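Local coordinates for protein D-lactate dehydrogenase (Fermentative) (Pseudomonas aeruginosa, PDB 5Z20) that probably interconverts pyruvate and D-lactate with NAD(H) as the fermentative D-lactate dehydrogenase of its organism, at residues Lys161-Ile166 with Cys184-Tyr189; Met17-Phe22 with Phe61-Ala66. All coordinates share one frame; numbering follows the deposited sequence.

Contact 1 (Lys161-Ile166 with Cys184-Tyr189); sequences KRVGVI and CELLAY
Strands 162-166 and 185-189 run parallel, their short axes 4.5 Å apart at closest, with N-to-C directions 24° apart, and five N-H...O bonds join them in alternation, from Glu185 N to Lys161 O (2.8 Å) at the start to Tyr189 N on Val165 O (3.0 Å) at the end. The straightest is Leu187 N to Val163 O, 178° at the hydrogen. Where Gly164 faces Leu187 the chains draw close: Gly164 CA comes 3.2 Å from Leu187 O in a CA-H...O contact. On one face of the sheet Arg162 and Glu185 stand side by side, both extended and leaning the same way. Their salt bridge is long, NE to OE1 at 3.5 Å, with guanidinium and carboxylate planes turned 68° apart, so it is a loose pairing at the partly exposed start of the strands. Farther along this face Ile166 CG2 meets the edge of the Tyr189 ring, and the same tyrosine touches the bound NADH. The strands are the first two of the Rossmann-type NAD-binding domain, joined by helix 170-181 in a beta-alpha-beta unit whose glycine-rich turn follows Ile166. The other face, covered by that helix, is apolar: Val163 CG2, placed beside its own backbone N, packs on Cys184 CB at 3.7 Å, and Leu186 CD2 lies 3.9 Å from Val165 CG2. Phe175 of the helix covers Val163 and Val165, while Ala176 and Ala180 meet Leu186. The Lys161 side chain turns away from Cys184, and its NZ forms a salt bridge with Glu318 of the second subunit.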
ATOM      1  N   LYS B 161       9.408 -13.349 -27.771  1.00 23.34           N
ATOM      2  CA  LYS B 161      10.611 -13.165 -26.959  1.00 23.88           C
ATOM      3  C   LYS B 161      11.329 -14.473 -26.680  1.00 25.74           C
ATOM      4  O   LYS B 161      10.739 -15.598 -26.728  1.00 25.02           O
ATOM      5  CB  LYS B 161      10.260 -12.506 -25.617  1.00 22.03           C
ATOM      6  CG  LYS B 161       9.615 -11.134 -25.776  1.00 21.29           C
ATOM      7  CD  LYS B 161      10.507 -10.187 -26.537  1.00 21.59           C
ATOM      8  CE  LYS B 161       9.982  -8.759 -26.494  1.00 21.29           C
ATOM      9  NZ  LYS B 161       8.706  -8.705 -27.309  1.00 23.48           N
ATOM     10  N   ARG B 162      12.604 -14.346 -26.345  1.00 24.00           N
ATOM     11  CA  ARG B 162      13.399 -15.506 -26.007  1.00 26.20           C
ATOM     12  C   ARG B 162      13.418 -15.738 -24.490  1.00 23.57           C
ATOM     13  O   ARG B 162      13.701 -14.830 -23.710  1.00 23.45           O
ATOM     14  CB  ARG B 162      14.822 -15.355 -26.558  1.00 30.30           C
ATOM     15  CG  ARG B 162      14.868 -15.272 -28.077  1.00 36.88           C
ATOM     16  CD  ARG B 162      16.169 -14.679 -28.596  1.00 49.75           C
ATOM     17  NE  ARG B 162      16.121 -14.481 -30.045  1.00 64.98           N
ATOM     18  CZ  ARG B 162      17.166 -14.142 -30.793  1.00 76.20           C
ATOM     19  NH1 ARG B 162      18.354 -13.961 -30.234  1.00 68.64           N
ATOM     20  NH2 ARG B 162      17.024 -13.984 -32.102  1.00 89.38           N
ATOM     21  N   VAL B 163      13.101 -16.967 -24.095  1.00 21.83           N
ATOM     22  CA  VAL B 163      13.012 -17.352 -22.767  1.00 21.61           C
ATOM     23  C   VAL B 163      13.986 -18.449 -22.527  1.00 23.08           C
ATOM     24  O   VAL B 163      13.873 -19.528 -23.126  1.00 23.00           O
ATOM     25  CB  VAL B 163      11.559 -17.841 -22.487  1.00 23.86           C
ATOM     26  CG1 VAL B 163      11.473 -18.427 -21.101  1.00 23.89           C
ATOM     27  CG2 VAL B 163      10.549 -16.708 -22.688  1.00 22.52           C
ATOM     28  N   GLY B 164      14.926 -18.212 -21.598  1.00 23.22           N
ATOM     29  CA  GLY B 164      15.934 -19.201 -21.276  1.00 23.37           C
ATOM     30  C   GLY B 164      15.613 -19.890 -19.972  1.00 25.57           C
ATOM     31  O   GLY B 164      15.416 -19.218 -18.942  1.00 23.47           O
ATOM     32  N   VAL B 165      15.612 -21.207 -20.022  1.00 23.52           N
ATOM     33  CA  VAL B 165      15.307 -22.038 -18.895  1.00 24.78           C
ATOM     34  C   VAL B 165      16.569 -22.739 -18.433  1.00 24.29           C
ATOM     35  O   VAL B 165      17.123 -23.557 -19.167  1.00 24.30           O
ATOM     36  CB  VAL B 165      14.241 -23.084 -19.281  1.00 25.57           C
ATOM     37  CG1 VAL B 165      13.893 -23.916 -18.094  1.00 27.27           C
ATOM     38  CG2 VAL B 165      13.023 -22.404 -19.838  1.00 27.15           C
ATOM     39  N   ILE B 166      16.998 -22.465 -17.211  1.00 22.89           N
ATOM     40  CA  ILE B 166      18.140 -23.113 -16.654  1.00 23.30           C
ATOM     41  C   ILE B 166      17.607 -24.203 -15.749  1.00 25.42           C
ATOM     42  O   ILE B 166      17.056 -23.950 -14.656  1.00 25.97           O
ATOM     43  CB  ILE B 166      18.959 -22.093 -15.874  1.00 24.09           C
ATOM     44  CG1 ILE B 166      19.559 -21.085 -16.863  1.00 23.93           C
ATOM     45  CG2 ILE B 166      20.050 -22.749 -15.044  1.00 25.97           C
ATOM     46  CD1 ILE B 166      20.168 -19.869 -16.235  1.00 23.33           C
ATOM     47  N   CYS B 184       6.642 -17.947 -27.259  1.00 25.04           N
ATOM     48  CA  CYS B 184       8.024 -17.590 -26.970  1.00 25.40           C
ATOM     49  C   CYS B 184       9.018 -18.588 -27.639  1.00 28.49           C
ATOM     50  O   CYS B 184       8.690 -19.756 -27.911  1.00 26.86           O
ATOM     51  CB  CYS B 184       8.287 -17.683 -25.456  1.00 23.69           C
ATOM     52  SG  CYS B 184       7.302 -16.433 -24.572  1.00 24.34           S
ATOM     53  N   GLU B 185      10.227 -18.135 -27.872  1.00 26.94           N
ATOM     54  CA  GLU B 185      11.282 -19.025 -28.374  1.00 28.62           C
ATOM     55  C   GLU B 185      12.019 -19.576 -27.158  1.00 27.78           C
ATOM     56  O   GLU B 185      12.562 -18.786 -26.360  1.00 26.78           O
ATOM     57  CB  GLU B 185      12.206 -18.199 -29.246  1.00 31.84           C
ATOM     58  CG  GLU B 185      13.388 -18.995 -29.766  1.00 39.49           C
ATOM     59  CD  GLU B 185      14.308 -18.199 -30.694  1.00 40.17           C
ATOM     60  OE1 GLU B 185      14.031 -17.037 -31.073  1.00 45.88           O
ATOM     61  OE2 GLU B 185      15.329 -18.741 -31.050  1.00 45.94           O
ATOM     62  N   LEU B 186      12.122 -20.885 -27.033  1.00 25.47           N
ATOM     63  CA  LEU B 186      12.767 -21.430 -25.852  1.00 29.39           C
ATOM     64  C   LEU B 186      14.219 -21.818 -25.994  1.00 29.38           C
ATOM     65  O   LEU B 186      14.600 -22.563 -26.899  1.00 29.99           O
ATOM     66  CB  LEU B 186      11.983 -22.647 -25.373  1.00 31.03           C
ATOM     67  CG  LEU B 186      10.701 -22.320 -24.622  1.00 35.64           C
ATOM     68  CD1 LEU B 186       9.709 -23.458 -24.794  1.00 49.84           C
ATOM     69  CD2 LEU B 186      11.025 -22.079 -23.157  1.00 35.13           C
ATOM     70  N   LEU B 187      15.015 -21.328 -25.054  1.00 25.50           N
ATOM     71  CA  LEU B 187      16.410 -21.691 -24.955  1.00 26.40           C
ATOM     72  C   LEU B 187      16.587 -22.414 -23.650  1.00 27.97           C
ATOM     73  O   LEU B 187      15.853 -22.116 -22.689  1.00 28.53           O
ATOM     74  CB  LEU B 187      17.246 -20.428 -24.977  1.00 25.41           C
ATOM     75  CG  LEU B 187      16.958 -19.469 -26.140  1.00 24.52           C
ATOM     76  CD1 LEU B 187      17.897 -18.292 -26.045  1.00 24.19           C
ATOM     77  CD2 LEU B 187      17.108 -20.162 -27.476  1.00 26.97           C
ATOM     78  N   ALA B 188      17.495 -23.379 -23.617  1.00 24.65           N
ATOM     79  CA  ALA B 188      17.647 -24.257 -22.488  1.00 26.20           C
ATOM     80  C   ALA B 188      19.077 -24.563 -22.167  1.00 27.31           C
ATOM     81  O   ALA B 188      19.879 -24.797 -23.057  1.00 27.51           O
ATOM     82  CB  ALA B 188      16.876 -25.576 -22.702  1.00 26.50           C
ATOM     83  N   TYR B 189      19.360 -24.672 -20.884  1.00 25.86           N
ATOM     84  CA  TYR B 189      20.602 -25.148 -20.439  1.00 27.09           C
ATOM     85  C   TYR B 189      20.356 -26.145 -19.335  1.00 29.19           C
ATOM     86  O   TYR B 189      19.648 -25.879 -18.331  1.00 26.03           O
ATOM     87  CB  TYR B 189      21.441 -24.018 -19.958  1.00 30.12           C
ATOM     88  CG  TYR B 189      22.648 -24.480 -19.202  1.00 32.97           C
ATOM     89  CD1 TYR B 189      23.745 -25.057 -19.874  1.00 37.35           C
ATOM     90  CD2 TYR B 189      22.687 -24.395 -17.832  1.00 37.60           C
ATOM     91  CE1 TYR B 189      24.833 -25.530 -19.181  1.00 36.91           C
ATOM     92  CE2 TYR B 189      23.770 -24.869 -17.121  1.00 38.26           C
ATOM     93  CZ  TYR B 189      24.836 -25.415 -17.805  1.00 40.72           C
ATOM     94  OH  TYR B 189      25.901 -25.849 -17.100  1.00 47.22           O
TER

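Contact 2 (Met17-Phe22 with Phe61-Ala66); sequences MRILFF and FEVVCA
In the five-stranded parallel sheet of the catalytic (substrate-binding) domain, strand 18-21 pairs with strand 63-66. Phe61, just ahead of strand 63-66, swings its ring over strand 18-21, where it lies between Arg18 and Leu20 and is held on both faces. Over one face the Arg18 guanidinium lies nearly flat, planes 20° apart, in a cation-pi stack with CZ 4.2 Å from the Phe61 ring centroid. The bend of the arginine chain at chi3 (88°) turns the group onto the ring, and its NE has a weak, long ion pair with Glu42. Leu20 CB takes the opposite face in a CH-pi contact, 3.9 Å from the Phe61 centroid, and His44 adds an edge-to-face ring contact from strand 42-45. Three backbone bonds make the parallel pairing: Leu20 N to Val63 O (3.0 Å), Cys65 N to Leu20 O (2.8 Å) and Phe22 N to Cys65 O (3.0 Å). Strand 18-21 is inside the sheet, with 42-45 at the edge beyond it; the strand order 2-1-3-4-5 is consistent with the flavodoxin-like fold of this domain in D-2-hydroxyacid dehydrogenases. Successive side chains go to opposite faces of the sheet. Ile19, Val63, Phe21 and Cys65 share one: Ile19 CG2 rests against Val63 CG1, while Cys65 CB sits over the Phe21 ring. With SG anti to the backbone N (chi1 -177°), the cysteine sulfur reaches obliquely to the rim of that ring, 3.5 Å from Phe21 CE2. Ile331 of helix 317-335 covers Ile19 and Val63 here, and Phe45 stacks on Phe21. On the face of Leu20 and Val64, Val64 CG1 approaches the Phe22 ring at its edge, 3.8 Å from CD2.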
ATOM      1  N   MET B  17       1.818 -44.576  15.727  1.00 51.79           N
ATOM      2  CA  MET B  17       2.624 -43.615  14.976  1.00 44.57           C
ATOM      3  C   MET B  17       2.439 -42.093  15.266  1.00 39.00           C
ATOM      4  O   MET B  17       1.405 -41.482  14.943  1.00 39.36           O
ATOM      5  CB  MET B  17       2.342 -43.915  13.509  1.00 47.49           C
ATOM      6  CG  MET B  17       2.819 -42.909  12.500  1.00 49.68           C
ATOM      7  SD  MET B  17       4.563 -43.229  12.193  1.00 58.97           S
ATOM      8  CE  MET B  17       5.243 -42.005  13.259  1.00 59.19           C
ATOM      9  N   ARG B  18       3.495 -41.510  15.823  1.00 38.50           N
ATOM     10  CA  ARG B  18       3.519 -40.104  16.182  1.00 35.71           C
ATOM     11  C   ARG B  18       4.490 -39.314  15.328  1.00 33.89           C
ATOM     12  O   ARG B  18       5.659 -39.675  15.190  1.00 32.86           O
ATOM     13  CB  ARG B  18       3.925 -39.959  17.648  1.00 36.53           C
ATOM     14  CG  ARG B  18       2.886 -40.440  18.647  1.00 40.44           C
ATOM     15  CD  ARG B  18       3.525 -40.711  20.002  1.00 38.55           C
ATOM     16  NE  ARG B  18       3.555 -39.521  20.850  1.00 39.61           N
ATOM     17  CZ  ARG B  18       4.670 -38.908  21.241  1.00 40.56           C
ATOM     18  NH1 ARG B  18       5.849 -39.369  20.855  1.00 39.61           N
ATOM     19  NH2 ARG B  18       4.602 -37.834  22.015  1.00 43.80           N
ATOM     20  N   ILE B  19       3.989 -38.218  14.777  1.00 29.22           N
ATOM     21  CA  ILE B  19       4.782 -37.358  13.871  1.00 27.67           C
ATOM     22  C   ILE B  19       4.865 -35.969  14.416  1.00 27.19           C
ATOM     23  O   ILE B  19       3.828 -35.329  14.688  1.00 28.48           O
ATOM     24  CB  ILE B  19       4.123 -37.336  12.480  1.00 28.86           C
ATOM     25  CG1 ILE B  19       3.904 -38.775  11.965  1.00 28.87           C
ATOM     26  CG2 ILE B  19       4.942 -36.576  11.473  1.00 29.50           C
ATOM     27  CD1 ILE B  19       2.932 -38.863  10.781  1.00 30.78           C
ATOM     28  N   LEU B  20       6.077 -35.454  14.510  1.00 28.61           N
ATOM     29  CA  LEU B  20       6.292 -34.053  14.850  1.00 28.93           C
ATOM     30  C   LEU B  20       6.665 -33.211  13.595  1.00 27.41           C
ATOM     31  O   LEU B  20       7.653 -33.483  12.941  1.00 25.98           O
ATOM     32  CB  LEU B  20       7.414 -33.890  15.855  1.00 29.39           C
ATOM     33  CG  LEU B  20       7.630 -32.435  16.308  1.00 30.21           C
ATOM     34  CD1 LEU B  20       6.400 -31.900  17.052  1.00 33.10           C
ATOM     35  CD2 LEU B  20       8.790 -32.342  17.238  1.00 33.97           C
ATOM     36  N   PHE B  21       5.865 -32.194  13.329  1.00 25.81           N
ATOM     37  CA  PHE B  21       6.090 -31.263  12.230  1.00 26.39           C
ATOM     38  C   PHE B  21       6.782 -30.017  12.804  1.00 24.61           C
ATOM     39  O   PHE B  21       6.214 -29.351  13.650  1.00 25.90           O
ATOM     40  CB  PHE B  21       4.749 -30.840  11.644  1.00 25.41           C
ATOM     41  CG  PHE B  21       3.990 -31.933  10.944  1.00 24.01           C
ATOM     42  CD1 PHE B  21       3.312 -32.915  11.660  1.00 26.79           C
ATOM     43  CD2 PHE B  21       3.940 -31.971   9.603  1.00 24.99           C
ATOM     44  CE1 PHE B  21       2.637 -33.928  11.001  1.00 26.44           C
ATOM     45  CE2 PHE B  21       3.247 -32.937   8.917  1.00 26.40           C
ATOM     46  CZ  PHE B  21       2.603 -33.922   9.626  1.00 27.92           C
ATOM     47  N   PHE B  22       7.932 -29.651  12.276  1.00 22.08           N
ATOM     48  CA  PHE B  22       8.510 -28.326  12.497  1.00 22.05           C
ATOM     49  C   PHE B  22       8.040 -27.298  11.484  1.00 23.06           C
ATOM     50  O   PHE B  22       7.510 -27.630  10.420  1.00 23.31           O
ATOM     51  CB  PHE B  22      10.037 -28.407  12.476  1.00 23.73           C
ATOM     52  CG  PHE B  22      10.637 -29.100  13.715  1.00 24.83           C
ATOM     53  CD1 PHE B  22      10.928 -28.378  14.849  1.00 26.18           C
ATOM     54  CD2 PHE B  22      10.871 -30.445  13.699  1.00 24.12           C
ATOM     55  CE1 PHE B  22      11.464 -28.997  15.946  1.00 27.56           C
ATOM     56  CE2 PHE B  22      11.364 -31.098  14.815  1.00 25.89           C
ATOM     57  CZ  PHE B  22      11.673 -30.379  15.930  1.00 25.61           C
ATOM     58  N   PHE B  61      10.091 -38.730  19.248  1.00 30.74           N
ATOM     59  CA  PHE B  61       9.228 -38.805  18.051  1.00 29.07           C
ATOM     60  C   PHE B  61       9.968 -39.618  17.008  1.00 28.87           C
ATOM     61  O   PHE B  61      11.079 -39.297  16.586  1.00 27.57           O
ATOM     62  CB  PHE B  61       8.890 -37.430  17.494  1.00 30.07           C
ATOM     63  CG  PHE B  61       7.814 -36.695  18.249  1.00 30.50           C
ATOM     64  CD1 PHE B  61       8.118 -35.956  19.367  1.00 33.37           C
ATOM     65  CD2 PHE B  61       6.487 -36.815  17.891  1.00 31.15           C
ATOM     66  CE1 PHE B  61       7.122 -35.300  20.101  1.00 32.90           C
ATOM     67  CE2 PHE B  61       5.496 -36.167  18.600  1.00 29.96           C
ATOM     68  CZ  PHE B  61       5.809 -35.382  19.689  1.00 33.00           C
ATOM     69  N   GLU B  62       9.319 -40.692  16.594  1.00 32.07           N
ATOM     70  CA  GLU B  62       9.885 -41.567  15.600  1.00 35.62           C
ATOM     71  C   GLU B  62      10.048 -40.910  14.252  1.00 30.18           C
ATOM     72  O   GLU B  62      10.962 -41.256  13.521  1.00 27.44           O
ATOM     73  CB  GLU B  62       9.036 -42.849  15.443  1.00 40.45           C
ATOM     74  CG  GLU B  62       9.277 -43.815  16.579  1.00 53.70           C
ATOM     75  CD  GLU B  62       9.125 -45.253  16.180  1.00 62.87           C
ATOM     76  OE1 GLU B  62       8.386 -45.531  15.217  1.00 61.37           O
ATOM     77  OE2 GLU B  62       9.757 -46.087  16.879  1.00 71.81           O
ATOM     78  N   VAL B  63       9.097 -40.044  13.922  1.00 29.42           N
ATOM     79  CA  VAL B  63       9.079 -39.372  12.650  1.00 28.65           C
ATOM     80  C   VAL B  63       9.053 -37.894  12.846  1.00 28.56           C
ATOM     81  O   VAL B  63       8.224 -37.339  13.614  1.00 30.54           O
ATOM     82  CB  VAL B  63       7.828 -39.779  11.815  1.00 29.20           C
ATOM     83  CG1 VAL B  63       7.873 -39.126  10.459  1.00 29.28           C
ATOM     84  CG2 VAL B  63       7.784 -41.304  11.628  1.00 28.68           C
ATOM     85  N   VAL B  64       9.901 -37.236  12.085  1.00 27.53           N
ATOM     86  CA  VAL B  64       9.928 -35.789  12.046  1.00 28.71           C
ATOM     87  C   VAL B  64       9.617 -35.352  10.629  1.00 27.87           C
ATOM     88  O   VAL B  64      10.200 -35.858   9.684  1.00 27.58           O
ATOM     89  CB  VAL B  64      11.303 -35.288  12.504  1.00 30.83           C
ATOM     90  CG1 VAL B  64      11.532 -33.866  12.144  1.00 33.39           C
ATOM     91  CG2 VAL B  64      11.406 -35.422  14.031  1.00 32.22           C
ATOM     92  N   CYS B  65       8.674 -34.415  10.502  1.00 26.57           N
ATOM     93  CA  CYS B  65       8.314 -33.828   9.194  1.00 24.82           C
ATOM     94  C   CYS B  65       8.800 -32.401   9.102  1.00 25.44           C
ATOM     95  O   CYS B  65       8.412 -31.524   9.927  1.00 24.22           O
ATOM     96  CB  CYS B  65       6.838 -33.846   8.991  1.00 25.53           C
ATOM     97  SG  CYS B  65       6.358 -33.207   7.350  1.00 23.92           S
ATOM     98  N   ALA B  66       9.716 -32.172   8.162  1.00 24.01           N
ATOM     99  CA  ALA B  66      10.406 -30.903   8.023  1.00 23.56           C
ATOM    100  C   ALA B  66      10.095 -30.244   6.693  1.00 22.60           C
ATOM    101  O   ALA B  66       9.794 -30.932   5.685  1.00 22.30           O
ATOM    102  CB  ALA B  66      11.895 -31.120   8.110  1.00 24.35           C
TER

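Contact 2 closes before contact 1 opens along the chain, and the two lie on opposite sides of its centre, 41 Å apart between centres and about 23 Å between nearest atoms. They share no sheet: 17-22 with 61-66 belongs to the five-stranded parallel sheet, 161-166 with 184-189 to the seven-stranded one of the NAD-binding domain. Each joins two neighbouring parallel strands within its own domain. The bound NADH touches Tyr189 of contact 1, whereas oxamic acid lies about 11 Å from the Cys65 side chain of contact 2. The two-domain layout, with ligands between, is that of D-2-hydroxyacid dehydrogenases, and helix 317-335 late in the chain returns to cover contact 2.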